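Prophenoloxidase b (Marsupenaeus japonicus, PDB 3WKY) is the inactive precursor of a type 3 copper phenoloxidase that probably hydroxylates monophenols and oxidises o-diphenols at a dinuclear copper centre. Local coordinates at residues L313-E316 and N317-V321; G330-G334 and I335-G339; L304-G307 and I308-Y312; Q296-M299 and W300-H303. All coordinates share one frame; numbering follows the deposited sequence. Where two conformers were deposited one is given.

How the contacts relate
Along the chain the order is contact 4, contact 3, contact 1, contact 2, all within the copper-containing domain. Contacts 4 and 3, with centres about 12 Å apart, are successive turns of helix 294-310; the chain then passes into the hairpin of strands 312-314 and 320-322, which holds contact 1, and on to the start of helix 334-343 in contact 2. The hairpin centre lies about 12 Å from contact 3 and 14 Å from contact 2. It touches both: L313 CD2 lies 4.1 Å from G307 CA, and V321 CG1 is 3.9 Å from L337 CD1. The strands of the hairpin thus pack against both helices, with the glycosylated turn at their far end, and helix 294-310 also faces other subunits of the six-chain assembly.

Contact 1 of 4, residues L313-E316 and N317-V321; sequences LIHE and NGSYV. With NAG (2-acetamido-2-deoxy-beta-D-glucopyranose), chain G.
A chi1 of -160°, with CG opposite the backbone N, turns the H315 imidazole toward N317; the N317 chi1 of 76° lays its amide over that ring. N317 ND2 lies 3.7 Å above the plane of the H315 ring, offset toward its rim, with ring and amide planes 33° apart. ND2 carries the N-linked sugar through its bond to C1, and the sugar's O5 sits over the centre of the imidazole. At the ring edge, N317 N donates to H315 ND1 at 3.0 Å, in the ring plane. The backbone here makes a type I turn with a G1 bulge: H315 N reaches S319 O at 2.7 Å, G318 N reaches H315 O at 2.9 Å, and G318 has positive phi. Next to the turn along the hairpin, L313 and V321 form a hydrogen-bonded antiparallel pair. N317 OD1 takes S319 N in an Asx turn and, in one of S319's two conformers, also S319 OG at 2.8 Å. A leucine in place of H315 would probably leave N317 N without its in-plane acceptor and the glycosylated amide without its flat support. Because ND1 serves as an acceptor, a neutral imidazole would be expected to carry its proton on NE2; the amide of the Asn-Gly-Ser sequon is fixed through OD1 while ND2 bears the glycan.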
loop_
_atom_site.group_PDB
_atom_site.type_symbol
_atom_site.label_atom_id
_atom_site.label_comp_id
_atom_site.label_asym_id
_atom_site.label_seq_id
_atom_site.Cartn_x
_atom_site.Cartn_y
_atom_site.Cartn_z
ATOM N N LEU A 313 -4.262 31.252 -23.277
ATOM C CA LEU A 313 -5.452 30.492 -22.901
ATOM C C LEU A 313 -6.341 30.358 -24.123
ATOM O O LEU A 313 -6.268 31.168 -25.053
ATOM C CB LEU A 313 -6.222 31.190 -21.777
ATOM C CG LEU A 313 -5.451 31.395 -20.474
ATOM C CD1 LEU A 313 -6.348 32.052 -19.410
ATOM C CD2 LEU A 313 -4.880 30.070 -19.969
ATOM N N ILE A 314 -7.180 29.329 -24.139
ATOM C CA ILE A 314 -8.134 29.197 -25.223
ATOM C C ILE A 314 -9.492 29.721 -24.779
ATOM O O ILE A 314 -10.045 29.300 -23.760
ATOM C CB ILE A 314 -8.217 27.754 -25.786
ATOM C CG1 ILE A 314 -9.252 27.691 -26.912
ATOM C CG2 ILE A 314 -8.521 26.738 -24.685
ATOM C CD1 ILE A 314 -9.192 26.423 -27.733
ATOM N N HIS A 315 -10.016 30.674 -25.539
ATOM C CA HIS A 315 -11.302 31.264 -25.207
ATOM C C HIS A 315 -12.399 30.271 -25.554
ATOM O O HIS A 315 -12.235 29.441 -26.449
ATOM C CB HIS A 315 -11.510 32.574 -25.980
ATOM C CG HIS A 315 -12.538 33.473 -25.370
ATOM N ND1 HIS A 315 -13.890 33.225 -25.462
ATOM C CD2 HIS A 315 -12.412 34.614 -24.652
ATOM C CE1 HIS A 315 -14.555 34.175 -24.824
ATOM N NE2 HIS A 315 -13.681 35.029 -24.323
ATOM N N GLU A 316 -13.513 30.330 -24.838
ATOM C CA GLU A 316 -14.611 29.427 -25.160
ATOM C C GLU A 316 -15.130 29.696 -26.568
ATOM O O GLU A 316 -15.714 28.808 -27.191
ATOM C CB GLU A 316 -15.729 29.474 -24.115
ATOM C CG GLU A 316 -16.360 30.831 -23.896
ATOM C CD GLU A 316 -17.429 30.785 -22.821
ATOM O OE1 GLU A 316 -17.821 29.665 -22.419
ATOM O OE2 GLU A 316 -17.872 31.863 -22.372
ATOM N N ASN A 317 -14.861 30.890 -27.093
ATOM C CA ASN A 317 -15.240 31.197 -28.470
ATOM C C ASN A 317 -14.257 30.677 -29.527
ATOM O O ASN A 317 -14.432 30.935 -30.715
ATOM C CB ASN A 317 -15.601 32.688 -28.660
ATOM C CG ASN A 317 -14.386 33.626 -28.700
ATOM O OD1 ASN A 317 -13.229 33.201 -28.734
ATOM N ND2 ASN A 317 -14.672 34.933 -28.725
ATOM N N GLY A 318 -13.235 29.941 -29.084
ATOM C CA GLY A 318 -12.296 29.289 -29.983
ATOM C C GLY A 318 -10.986 30.031 -30.228
ATOM O O GLY A 318 -9.994 29.439 -30.666
ATOM N N SER A 319 -10.967 31.325 -29.950
ATOM C CA SER A 319 -9.756 32.101 -30.184
ATOM C C SER A 319 -8.757 31.952 -29.033
ATOM O O SER A 319 -9.118 31.560 -27.924
ATOM C CB SER A 319 -10.087 33.572 -30.439
ATOM O OG SER A 319 -10.680 34.174 -29.304
ATOM N N TYR A 320 -7.493 32.249 -29.316
ATOM C CA TYR A 320 -6.446 32.156 -28.304
ATOM C C TYR A 320 -6.205 33.524 -27.690
ATOM O O TYR A 320 -6.237 34.534 -28.390
ATOM C CB TYR A 320 -5.154 31.592 -28.908
ATOM C CG TYR A 320 -5.277 30.130 -29.271
ATOM C CD1 TYR A 320 -5.371 29.164 -28.282
ATOM C CD2 TYR A 320 -5.320 29.713 -30.595
ATOM C CE1 TYR A 320 -5.484 27.821 -28.594
ATOM C CE2 TYR A 320 -5.439 28.368 -30.917
ATOM C CZ TYR A 320 -5.522 27.429 -29.910
ATOM O OH TYR A 320 -5.642 26.089 -30.209
ATOM N N VAL A 321 -5.997 33.556 -26.376
ATOM C CA VAL A 321 -5.757 34.806 -25.667
ATOM C C VAL A 321 -4.347 34.783 -25.095
ATOM O O VAL A 321 -4.031 33.936 -24.255
ATOM C CB VAL A 321 -6.748 35.010 -24.500
ATOM C CG1 VAL A 321 -6.619 36.430 -23.951
ATOM C CG2 VAL A 321 -8.175 34.747 -24.952
HETATM C C1 NAG G . -13.492 35.763 -28.666
HETATM C C2 NAG G . -13.498 36.300 -30.094
HETATM C C3 NAG G . -12.404 37.338 -30.288
HETATM C C4 NAG G . -12.499 38.426 -29.226
HETATM C C5 NAG G . -12.623 37.827 -27.823
HETATM C C6 NAG G . -12.901 38.913 -26.786
HETATM C C7 NAG G . -14.194 35.168 -32.106
HETATM C C8 NAG G . -13.688 34.487 -33.344
HETATM N N2 NAG G . -13.360 35.238 -31.075
HETATM O O3 NAG G . -12.540 37.910 -31.570
HETATM O O4 NAG G . -11.353 39.248 -29.300
HETATM O O5 NAG G . -13.649 36.847 -27.763
HETATM O O6 NAG G . -11.708 39.599 -26.472
HETATM O O7 NAG G . -15.331 35.637 -32.075
#

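Contact 2 of 4, residues G330-G334 and I335-G339; sequences GEDYG and INLVG
D332 reaches forward to N336 and L337 in the first turn of helix 334-343. Its CB lies 4.0 Å from L337 CD1, so the root of the side chain rests on leucine. Beyond CG, which stands anti to the backbone N (chi1 -153°), the carboxylate meets the amide of N336, the two side chains crossing at about a right angle with their planes 52° apart. OD1 takes N336 ND2 at 3.1 Å on its syn lone pair, though it lies 21° out of the amide plane; it also has a weak bond from Y333 N. OD2 gets only a weak bond from the same ND2 at 3.2 Å, and its other side-chain neighbour here is L337 CD2, a methyl 3.6 Å away. The opposite end of the amide is held too, since N336 OD1 accepts from E220 N at the start of helix 218-239.

Y333 is the N-cap residue: L337 N donates to Y333 O at 3.0 Å, and Y333 CB packs on I335 CG2 at 4.0 Å. One residue on, V338 N bonds to G334 O at 2.9 Å while V338 CG2 presses close to the same oxygen. I335 and V338 lean on F404 of helix 391-409, which carries the copper ligand H397. With both ends of the N336 amide engaged its flip is fixed, and a carboxylate set beside the N-terminal turn of a helix would probably be stabilised as the anion by the local dipole.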
loop_
_atom_site.group_PDB
_atom_site.type_symbol
_atom_site.label_atom_id
_atom_site.label_comp_id
_atom_site.label_asym_id
_atom_site.label_seq_id
_atom_site.Cartn_x
_atom_site.Cartn_y
_atom_site.Cartn_z
ATOM N N GLY A 330 -4.592 48.526 -23.696
ATOM C CA GLY A 330 -5.877 47.890 -23.938
ATOM C C GLY A 330 -5.901 46.364 -23.823
ATOM O O GLY A 330 -6.957 45.751 -23.966
ATOM N N GLU A 331 -4.749 45.745 -23.586
ATOM C CA GLU A 331 -4.688 44.284 -23.423
ATOM C C GLU A 331 -4.773 43.925 -21.942
ATOM O O GLU A 331 -4.282 44.665 -21.094
ATOM C CB GLU A 331 -3.390 43.739 -24.029
ATOM C CG GLU A 331 -3.261 42.218 -24.001
ATOM C CD GLU A 331 -1.983 41.721 -24.662
ATOM O OE1 GLU A 331 -1.024 42.514 -24.800
ATOM O OE2 GLU A 331 -1.936 40.536 -25.053
ATOM N N ASP A 332 -5.399 42.796 -21.614
ATOM C CA ASP A 332 -5.468 42.389 -20.213
ATOM C C ASP A 332 -4.095 41.898 -19.742
ATOM O O ASP A 332 -3.253 41.504 -20.559
ATOM C CB ASP A 332 -6.495 41.266 -20.051
ATOM C CG ASP A 332 -7.105 41.237 -18.663
ATOM O OD1 ASP A 332 -6.551 41.887 -17.741
ATOM O OD2 ASP A 332 -8.141 40.565 -18.500
ATOM N N TYR A 333 -3.864 41.925 -18.430
ATOM C CA TYR A 333 -2.643 41.373 -17.857
ATOM C C TYR A 333 -2.784 39.857 -17.737
ATOM O O TYR A 333 -3.842 39.363 -17.330
ATOM C CB TYR A 333 -2.414 41.929 -16.449
ATOM C CG TYR A 333 -2.145 43.420 -16.389
ATOM C CD1 TYR A 333 -3.176 44.342 -16.584
ATOM C CD2 TYR A 333 -0.877 43.901 -16.121
ATOM C CE1 TYR A 333 -2.939 45.705 -16.530
ATOM C CE2 TYR A 333 -0.628 45.269 -16.061
ATOM C CZ TYR A 333 -1.669 46.159 -16.266
ATOM O OH TYR A 333 -1.428 47.520 -16.203
ATOM N N GLY A 334 -1.724 39.125 -18.067
ATOM C CA GLY A 334 -1.768 37.673 -17.974
ATOM C C GLY A 334 -2.081 37.191 -16.566
ATOM O O GLY A 334 -2.863 36.247 -16.397
ATOM N N ILE A 335 -1.471 37.811 -15.562
ATOM C CA ILE A 335 -1.756 37.449 -14.167
ATOM C C ILE A 335 -3.248 37.607 -13.847
ATOM O O ILE A 335 -3.830 36.788 -13.110
ATOM C CB ILE A 335 -0.874 38.253 -13.172
ATOM C CG1 ILE A 335 -1.216 37.905 -11.713
ATOM C CG2 ILE A 335 -1.017 39.772 -13.396
ATOM C CD1 ILE A 335 -0.957 36.412 -11.359
ATOM N N ASN A 336 -3.888 38.629 -14.423
ATOM C CA ASN A 336 -5.318 38.826 -14.212
ATOM C C ASN A 336 -6.150 37.732 -14.875
ATOM O O ASN A 336 -7.096 37.215 -14.281
ATOM C CB ASN A 336 -5.782 40.190 -14.730
ATOM C CG ASN A 336 -7.210 40.496 -14.327
ATOM O OD1 ASN A 336 -7.562 40.426 -13.144
ATOM N ND2 ASN A 336 -8.047 40.810 -15.304
ATOM N N LEU A 337 -5.798 37.392 -16.116
ATOM C CA LEU A 337 -6.495 36.336 -16.850
ATOM C C LEU A 337 -6.390 34.989 -16.138
ATOM O O LEU A 337 -7.367 34.223 -16.096
ATOM C CB LEU A 337 -5.917 36.213 -18.268
ATOM C CG LEU A 337 -6.331 37.353 -19.207
ATOM C CD1 LEU A 337 -5.407 37.401 -20.421
ATOM C CD2 LEU A 337 -7.781 37.184 -19.647
ATOM N N VAL A 338 -5.204 34.694 -15.604
ATOM C CA VAL A 338 -4.994 33.434 -14.860
ATOM C C VAL A 338 -5.815 33.467 -13.578
ATOM O O VAL A 338 -6.477 32.480 -13.231
ATOM C CB VAL A 338 -3.484 33.214 -14.552
ATOM C CG1 VAL A 338 -3.279 32.020 -13.603
ATOM C CG2 VAL A 338 -2.713 32.990 -15.844
ATOM N N GLY A 339 -5.808 34.611 -12.892
ATOM C CA GLY A 339 -6.599 34.760 -11.681
ATOM C C GLY A 339 -8.081 34.534 -11.920
ATOM O O GLY A 339 -8.727 33.806 -11.157
#

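Contact 3 of 4, residues L304-G307 and I308-Y312; sequences LYHG and IDVGY
Two amides converge on G307 O: G311 N at 2.9 Å and Y312 N at 3.0 Å, both bent and weak. Y312 N to G307 O, with G311 N leaning weakly to I308 O, makes the Schellman motif that ends helix 294-310, with G311 at positive phi as the C-prime residue. G307 sits under this reversal, where a side chain would run close to Y312 O. V310, in the last turn, is wedged between two rings. Its CG1 stands over the face of H306, 4.1 Å from the ring centroid and 28° off the normal, a CH-pi contact, while CG2 lies over the centre of the Y312 ring in one of that tyrosine's two conformers. On another flank, I308 lays CG1 3.4 Å from L304 O, and its CD1 reaches L304 CG at 4.2 Å. D309 has CG anti to its carbonyl carbon (chi1 -68°), which brings both carboxylate oxygens to 3.3 Å from Y305 O, three acceptors gathered together. R406 of helix 391-409 forms a salt bridge with D309 OD2, which probably offsets this crowding of acceptors, and a cation-pi contact with Y305. An asparagine in place of D309 would probably leave R406 without its countercharge, so that the guanidinium over Y305 is held less firmly. Y305 and I308 both pack on V403 of that helix, D309 O accepts from N241 of the second subunit, and beyond the cap the chain runs straight into strand 312-314.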
loop_
_atom_site.group_PDB
_atom_site.type_symbol
_atom_site.label_atom_id
_atom_site.label_comp_id
_atom_site.label_asym_id
_atom_site.label_seq_id
_atom_site.Cartn_x
_atom_site.Cartn_y
_atom_site.Cartn_z
ATOM N N LEU A 304 -5.008 24.286 -17.273
ATOM C CA LEU A 304 -4.514 25.608 -16.912
ATOM C C LEU A 304 -2.988 25.665 -16.924
ATOM O O LEU A 304 -2.394 26.658 -17.382
ATOM C CB LEU A 304 -5.084 26.025 -15.549
ATOM C CG LEU A 304 -4.674 27.413 -15.043
ATOM C CD1 LEU A 304 -5.110 28.509 -16.046
ATOM C CD2 LEU A 304 -5.273 27.667 -13.663
ATOM N N TYR A 305 -2.348 24.607 -16.427
ATOM C CA TYR A 305 -0.891 24.509 -16.469
ATOM C C TYR A 305 -0.399 24.550 -17.909
ATOM O O TYR A 305 0.624 25.193 -18.201
ATOM C CB TYR A 305 -0.388 23.204 -15.817
ATOM C CG TYR A 305 -0.354 23.204 -14.297
ATOM C CD1 TYR A 305 -0.723 24.322 -13.556
ATOM C CD2 TYR A 305 0.064 22.075 -13.605
ATOM C CE1 TYR A 305 -0.690 24.305 -12.152
ATOM C CE2 TYR A 305 0.106 22.052 -12.215
ATOM C CZ TYR A 305 -0.269 23.160 -11.496
ATOM O OH TYR A 305 -0.220 23.100 -10.115
ATOM N N HIS A 306 -1.088 23.837 -18.798
ATOM C CA HIS A 306 -0.737 23.869 -20.223
ATOM C C HIS A 306 -0.783 25.299 -20.770
ATOM O O HIS A 306 0.164 25.751 -21.419
ATOM C CB HIS A 306 -1.676 22.997 -21.048
ATOM C CG HIS A 306 -1.427 23.077 -22.524
ATOM N ND1 HIS A 306 -0.353 22.461 -23.134
ATOM C CD2 HIS A 306 -2.114 23.698 -23.514
ATOM C CE1 HIS A 306 -0.386 22.706 -24.433
ATOM N NE2 HIS A 306 -1.443 23.456 -24.690
ATOM N N GLY A 307 -1.894 25.993 -20.530
ATOM C CA GLY A 307 -2.047 27.362 -21.012
ATOM C C GLY A 307 -0.958 28.279 -20.482
ATOM O O GLY A 307 -0.394 29.108 -21.219
ATOM N N ILE A 308 -0.664 28.160 -19.194
ATOM C CA ILE A 308 0.416 28.943 -18.608
ATOM C C ILE A 308 1.739 28.636 -19.307
ATOM O O ILE A 308 2.499 29.547 -19.669
ATOM C CB ILE A 308 0.528 28.676 -17.095
ATOM C CG1 ILE A 308 -0.640 29.348 -16.365
ATOM C CG2 ILE A 308 1.878 29.169 -16.557
ATOM C CD1 ILE A 308 -0.796 28.931 -14.891
ATOM N N ASP A 309 2.009 27.348 -19.508
ATOM C CA ASP A 309 3.299 26.921 -20.050
ATOM C C ASP A 309 3.511 27.326 -21.505
ATOM O O ASP A 309 4.653 27.606 -21.905
ATOM C CB ASP A 309 3.478 25.405 -19.899
ATOM C CG ASP A 309 3.628 24.967 -18.440
ATOM O OD1 ASP A 309 3.833 25.831 -17.562
ATOM O OD2 ASP A 309 3.541 23.743 -18.173
ATOM N N VAL A 310 2.434 27.382 -22.289
ATOM C CA VAL A 310 2.557 27.814 -23.692
ATOM C C VAL A 310 2.280 29.303 -23.899
ATOM O O VAL A 310 2.466 29.819 -25.005
ATOM C CB VAL A 310 1.653 27.017 -24.652
ATOM C CG1 VAL A 310 1.990 25.523 -24.588
ATOM C CG2 VAL A 310 0.157 27.289 -24.342
ATOM N N GLY A 311 1.828 29.980 -22.848
ATOM C CA GLY A 311 1.647 31.429 -22.886
ATOM C C GLY A 311 0.335 31.946 -23.457
ATOM O O GLY A 311 0.237 33.115 -23.829
ATOM N N TYR A 312 -0.680 31.090 -23.516
ATOM C CA TYR A 312 -1.988 31.531 -23.964
ATOM C C TYR A 312 -3.105 30.631 -23.480
ATOM O O TYR A 312 -2.934 29.436 -23.254
ATOM C CB TYR A 312 -2.043 31.703 -25.490
ATOM C CG TYR A 312 -1.688 30.474 -26.293
ATOM C CD1 TYR A 312 -2.630 29.489 -26.539
ATOM C CD2 TYR A 312 -0.416 30.309 -26.828
ATOM C CE1 TYR A 312 -2.317 28.362 -27.279
ATOM C CE2 TYR A 312 -0.094 29.176 -27.572
ATOM C CZ TYR A 312 -1.054 28.212 -27.794
ATOM O OH TYR A 312 -0.755 27.083 -28.529
#

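Contact 4 of 4, residues Q296-M299 and W300-H303; sequences QLEM and WRTH
The indole of W300 carries the preceding turn of helix on one face: Q296 O lies 3.5 Å above its plane, offset toward the rim, and L297 N stands above it too. Q296 runs alongside in the same direction, with CG 4.1 Å from the centroid of the six-membered ring and 25° off its normal, a CH-pi contact, its amide plane tilted only 26° from the indole; OE1 is held by N292 and by the backbone of Y293. L297 CD1 adds a methyl 3.5 Å from W300 CZ3. The H303 imidazole has M299 O over one face; M299 CG, set opposite the backbone N (chi1 -170°), lies 4.0 Å from the centroid, and the bend at chi2 brings SD alongside at an oblique angle, a loose sulfur-aromatic contact. Each nitrogen of that ring has a partner outside, ND1 at V352 O and NE2 at R180 of the second subunit.

The guanidinium of R301 takes two waters in its plane. One joins NH2 to E298 OE2, and the other joins NE to E298 O, each water 2.8 Å from both of its partners. E298 and R301 lie side by side, but OE2 and NH2 are 4.3 Å apart with the oxygen well out of the guanidinium plane, so the waters carry the link between them. E298 OE1 forms a salt bridge with R252, and R301 NH1 donates to E249 O. On helix 294-310, L297 and W300 turn to F363 and L359 of helix 356-365, bearer of the copper ligand H361, while W300 also packs on L288 of the third subunit.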
loop_
_atom_site.group_PDB
_atom_site.type_symbol
_atom_site.label_atom_id
_atom_site.label_comp_id
_atom_site.label_asym_id
_atom_site.label_seq_id
_atom_site.Cartn_x
_atom_site.Cartn_y
_atom_site.Cartn_z
ATOM N N GLN A 296 -11.673 15.591 -12.064
ATOM C CA GLN A 296 -12.205 16.729 -12.807
ATOM C C GLN A 296 -11.383 17.985 -12.490
ATOM O O GLN A 296 -10.882 18.667 -13.404
ATOM C CB GLN A 296 -13.675 16.922 -12.424
ATOM C CG GLN A 296 -14.399 18.066 -13.137
ATOM C CD GLN A 296 -15.796 18.254 -12.569
ATOM O OE1 GLN A 296 -16.009 18.086 -11.363
ATOM N NE2 GLN A 296 -16.761 18.582 -13.431
ATOM N N LEU A 297 -11.214 18.275 -11.202
ATOM C CA LEU A 297 -10.357 19.397 -10.784
ATOM C C LEU A 297 -8.924 19.215 -11.283
ATOM O O LEU A 297 -8.253 20.182 -11.661
ATOM C CB LEU A 297 -10.352 19.571 -9.253
ATOM C CG LEU A 297 -11.476 20.425 -8.641
ATOM C CD1 LEU A 297 -12.848 19.789 -8.898
ATOM C CD2 LEU A 297 -11.254 20.632 -7.138
ATOM N N GLU A 298 -8.447 17.975 -11.279
ATOM C CA GLU A 298 -7.103 17.692 -11.789
ATOM C C GLU A 298 -6.968 17.993 -13.266
ATOM O O GLU A 298 -5.937 18.509 -13.715
ATOM C CB GLU A 298 -6.708 16.242 -11.502
ATOM C CG GLU A 298 -6.450 16.022 -10.024
ATOM C CD GLU A 298 -6.224 14.575 -9.672
ATOM O OE1 GLU A 298 -6.667 13.693 -10.446
ATOM O OE2 GLU A 298 -5.624 14.326 -8.600
ATOM N N MET A 299 -8.007 17.699 -14.033
ATOM C CA MET A 299 -7.942 18.006 -15.463
ATOM C C MET A 299 -8.044 19.514 -15.739
ATOM O O MET A 299 -7.350 20.036 -16.620
ATOM C CB MET A 299 -8.984 17.227 -16.269
ATOM C CG MET A 299 -8.751 17.368 -17.787
ATOM S SD MET A 299 -7.126 16.768 -18.322
ATOM C CE MET A 299 -7.405 14.991 -18.120
ATOM N N TRP A 300 -8.875 20.218 -14.974
ATOM C CA TRP A 300 -8.870 21.686 -15.050
ATOM C C TRP A 300 -7.467 22.215 -14.781
ATOM O O TRP A 300 -6.983 23.120 -15.468
ATOM C CB TRP A 300 -9.818 22.294 -14.017
ATOM C CG TRP A 300 -11.284 22.033 -14.271
ATOM C CD1 TRP A 300 -11.870 21.780 -15.462
ATOM C CD2 TRP A 300 -12.334 22.058 -13.294
ATOM N NE1 TRP A 300 -13.233 21.616 -15.292
ATOM C CE2 TRP A 300 -13.537 21.789 -13.967
ATOM C CE3 TRP A 300 -12.367 22.277 -11.910
ATOM C CZ2 TRP A 300 -14.767 21.738 -13.308
ATOM C CZ3 TRP A 300 -13.590 22.229 -11.258
ATOM C CH2 TRP A 300 -14.773 21.958 -11.958
ATOM N N ARG A 301 -6.816 21.662 -13.765
ATOM C CA ARG A 301 -5.462 22.072 -13.411
ATOM C C ARG A 301 -4.478 21.783 -14.546
ATOM O O ARG A 301 -3.636 22.624 -14.895
ATOM C CB ARG A 301 -5.005 21.355 -12.132
ATOM C CG ARG A 301 -3.594 21.755 -11.691
ATOM C CD ARG A 301 -3.267 21.177 -10.315
ATOM N NE ARG A 301 -3.237 19.713 -10.329
ATOM C CZ ARG A 301 -3.046 18.966 -9.238
ATOM N NH1 ARG A 301 -2.867 19.537 -8.054
ATOM N NH2 ARG A 301 -3.007 17.652 -9.336
ATOM N N THR A 302 -4.581 20.584 -15.109
ATOM C CA THR A 302 -3.752 20.204 -16.255
ATOM C C THR A 302 -3.936 21.191 -17.416
ATOM O O THR A 302 -2.951 21.657 -18.021
ATOM C CB THR A 302 -4.101 18.777 -16.711
ATOM O OG1 THR A 302 -3.742 17.855 -15.668
ATOM C CG2 THR A 302 -3.362 18.408 -17.994
ATOM N N HIS A 303 -5.192 21.525 -17.715
ATOM C CA HIS A 303 -5.472 22.465 -18.804
ATOM C C HIS A 303 -4.876 23.841 -18.515
ATOM O O HIS A 303 -4.316 24.497 -19.401
ATOM C CB HIS A 303 -6.978 22.614 -19.041
ATOM C CG HIS A 303 -7.630 21.419 -19.685
ATOM N ND1 HIS A 303 -8.983 21.232 -19.684
ATOM C CD2 HIS A 303 -7.101 20.381 -20.393
ATOM C CE1 HIS A 303 -9.285 20.106 -20.333
ATOM N NE2 HIS A 303 -8.151 19.584 -20.770
HETATM O O HOH W 1 -3.298 15.466 -7.540
HETATM O O HOH W 2 -3.442 18.056 -12.567
#